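Local coordinates for protein transcriptional regulator (PDB 1UDD) that is a TenA homologue described as a transcriptional regulator, an all-helical member of the TENA/THI-4/PQQC family that assembles from four chains, at residues A[15-20]-A[140-145]. Numbering follows the deposited sequence.
Sequences QIWKKI and YAEIAE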
loop_
_atom_site.group_PDB
_atom_site.type_symbol
_atom_site.label_atom_id
_atom_site.label_comp_id
_atom_site.label_asym_id
_atom_site.label_seq_id
_atom_site.Cartn_x
_atom_site.Cartn_y
_atom_site.Cartn_z
ATOM N N GLN A 15 6.099 -24.702 21.441
ATOM C CA GLN A 15 7.393 -24.559 22.069
ATOM C C GLN A 15 7.819 -23.111 22.298
ATOM O O GLN A 15 8.396 -22.790 23.340
ATOM C CB GLN A 15 8.444 -25.328 21.279
ATOM C CG GLN A 15 9.628 -25.721 22.134
ATOM C CD GLN A 15 9.228 -26.044 23.573
ATOM O OE1 GLN A 15 8.547 -27.048 23.846
ATOM N NE2 GLN A 15 9.641 -25.177 24.503
ATOM N N ILE A 16 7.533 -22.219 21.362
ATOM C CA ILE A 16 7.961 -20.861 21.613
ATOM C C ILE A 16 7.021 -20.158 22.606
ATOM O O ILE A 16 7.464 -19.304 23.359
ATOM C CB ILE A 16 8.130 -20.061 20.301
ATOM C CG1 ILE A 16 6.984 -19.104 20.113
ATOM C CG2 ILE A 16 8.336 -20.974 19.120
ATOM C CD1 ILE A 16 7.480 -17.694 20.334
ATOM N N TRP A 17 5.734 -20.530 22.631
ATOM C CA TRP A 17 4.820 -19.913 23.588
ATOM C C TRP A 17 5.224 -20.321 25.007
ATOM O O TRP A 17 5.118 -19.533 25.943
ATOM C CB TRP A 17 3.369 -20.288 23.281
ATOM C CG TRP A 17 2.766 -19.400 22.186
ATOM C CD1 TRP A 17 3.371 -18.995 21.037
ATOM C CD2 TRP A 17 1.469 -18.784 22.195
ATOM N NE1 TRP A 17 2.542 -18.152 20.327
ATOM C CE2 TRP A 17 1.367 -18.004 21.018
ATOM C CE3 TRP A 17 0.384 -18.811 23.087
ATOM C CZ2 TRP A 17 0.225 -17.258 20.710
ATOM C CZ3 TRP A 17 -0.751 -18.068 22.781
ATOM C CH2 TRP A 17 -0.820 -17.302 21.598
ATOM N N LYS A 18 5.720 -21.548 25.155
ATOM C CA LYS A 18 6.183 -22.015 26.450
ATOM C C LYS A 18 7.339 -21.116 26.915
ATOM O O LYS A 18 7.386 -20.691 28.077
ATOM C CB LYS A 18 6.645 -23.467 26.340
ATOM C CG LYS A 18 7.195 -24.046 27.622
ATOM C CD LYS A 18 7.559 -25.509 27.441
ATOM C CE LYS A 18 8.252 -26.053 28.682
ATOM N NZ LYS A 18 8.681 -27.459 28.464
ATOM N N LYS A 19 8.270 -20.812 26.008
ATOM C CA LYS A 19 9.398 -19.941 26.357
ATOM C C LYS A 19 8.868 -18.544 26.708
ATOM O O LYS A 19 9.453 -17.828 27.517
ATOM C CB LYS A 19 10.384 -19.826 25.193
ATOM C CG LYS A 19 10.943 -21.147 24.668
ATOM C CD LYS A 19 11.888 -20.851 23.501
ATOM C CE LYS A 19 12.337 -22.110 22.790
ATOM N NZ LYS A 19 12.988 -23.043 23.738
ATOM N N ILE A 20 7.762 -18.150 26.087
ATOM C CA ILE A 20 7.171 -16.849 26.400
ATOM C C ILE A 20 6.567 -16.900 27.808
ATOM O O ILE A 20 6.761 -15.986 28.613
ATOM C CB ILE A 20 6.041 -16.489 25.443
ATOM C CG1 ILE A 20 6.603 -16.242 24.041
ATOM C CG2 ILE A 20 5.271 -15.277 25.994
ATOM C CD1 ILE A 20 5.531 -15.933 22.979
ATOM N N TYR A 140 -0.941 -12.267 25.021
ATOM C CA TYR A 140 -1.064 -11.432 26.212
ATOM C C TYR A 140 -2.163 -11.950 27.130
ATOM O O TYR A 140 -2.058 -11.860 28.358
ATOM C CB TYR A 140 -1.328 -9.967 25.826
ATOM C CG TYR A 140 -0.051 -9.158 25.669
ATOM C CD1 TYR A 140 0.922 -9.512 24.723
ATOM C CD2 TYR A 140 0.225 -8.091 26.528
ATOM C CE1 TYR A 140 2.146 -8.817 24.650
ATOM C CE2 TYR A 140 1.435 -7.401 26.466
ATOM C CZ TYR A 140 2.388 -7.765 25.534
ATOM O OH TYR A 140 3.584 -7.082 25.504
ATOM N N ALA A 141 -3.216 -12.496 26.538
ATOM C CA ALA A 141 -4.302 -13.051 27.328
ATOM C C ALA A 141 -3.870 -14.392 27.918
ATOM O O ALA A 141 -4.155 -14.675 29.084
ATOM C CB ALA A 141 -5.549 -13.234 26.460
ATOM N N GLU A 142 -3.182 -15.216 27.118
ATOM C CA GLU A 142 -2.737 -16.531 27.587
ATOM C C GLU A 142 -1.704 -16.409 28.696
ATOM O O GLU A 142 -1.679 -17.218 29.620
ATOM C CB GLU A 142 -2.143 -17.362 26.444
ATOM C CG GLU A 142 -3.139 -17.959 25.489
ATOM C CD GLU A 142 -4.100 -18.942 26.139
ATOM O OE1 GLU A 142 -3.699 -19.673 27.072
ATOM O OE2 GLU A 142 -5.263 -19.003 25.690
ATOM N N ILE A 143 -0.833 -15.410 28.584
ATOM C CA ILE A 143 0.187 -15.187 29.593
ATOM C C ILE A 143 -0.490 -14.869 30.930
ATOM O O ILE A 143 -0.135 -15.442 31.953
ATOM C CB ILE A 143 1.115 -14.012 29.205
ATOM C CG1 ILE A 143 1.973 -14.380 27.986
ATOM C CG2 ILE A 143 2.004 -13.660 30.377
ATOM C CD1 ILE A 143 2.823 -13.199 27.445
ATOM N N ALA A 144 -1.462 -13.959 30.914
ATOM C CA ALA A 144 -2.174 -13.581 32.135
ATOM C C ALA A 144 -2.891 -14.798 32.700
ATOM O O ALA A 144 -2.810 -15.073 33.898
ATOM C CB ALA A 144 -3.173 -12.467 31.850
ATOM N N GLU A 145 -3.588 -15.531 31.835
ATOM C CA GLU A 145 -4.296 -16.733 32.270
ATOM C C GLU A 145 -3.286 -17.673 32.928
ATOM O O GLU A 145 -3.533 -18.206 34.003
ATOM C CB GLU A 145 -4.960 -17.414 31.065
ATOM C CG GLU A 145 -5.674 -18.735 31.350
ATOM C CD GLU A 145 -6.816 -18.597 32.341
ATOM O OE1 GLU A 145 -7.476 -17.538 32.334
ATOM O OE2 GLU A 145 -7.064 -19.554 33.113
#
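Glu142 and Ile143, neighbours on helix 126-146, each receive one side chain from the short helix 14-21: Trp17 reaches the first, Ile20 the second. At Glu142 the aliphatic part of the side chain does the touching. Glu142 CG lies at the edge of the indole, in the ring plane, 3.6 Å from Trp17 CZ3, and Glu142 CB is 4.0 Å from that same ring carbon. The chain then bends at chi2 (-62°), and the carboxylate is turned 40° from the indole plane; its OE2 accepts a hydrogen bond from Trp138 NE1, one turn earlier on the same helix. Trp138 also meets the Trp17 ring edge to face, so the glutamate is linked to the indole both directly and through its hydrogen-bonding partner. The Trp17 NE1 is satisfied by Ser201 OG of helix 190-213, which ties the indole to a third helix.

One residue on, Ile143 brings the end of its longer branch across. Ile143 CD1 comes 3.5 Å from Ile20 CG2, Ile143 CG1 lies 4.0 Å from that methyl, and the two side chains cross at about a right angle. A chi1 of -68° leaves the CG2 methyl of Ile20 anti to the backbone N, and that methyl meets Ile143. Ile143 also packs on Val26 and Tyr30 of helix 24-31.

No hydrogen bond crosses between 15-20 and 140-145, and the nearest CA atoms, those of Ile20 and Ile143, stand 7.9 Å apart. The contact is buried side-chain packing between the short helix 14-21 near the N-terminus and the C-terminal part of the long helix 126-146, within the all-helical fold of the TENA/THI-4/PQQC family.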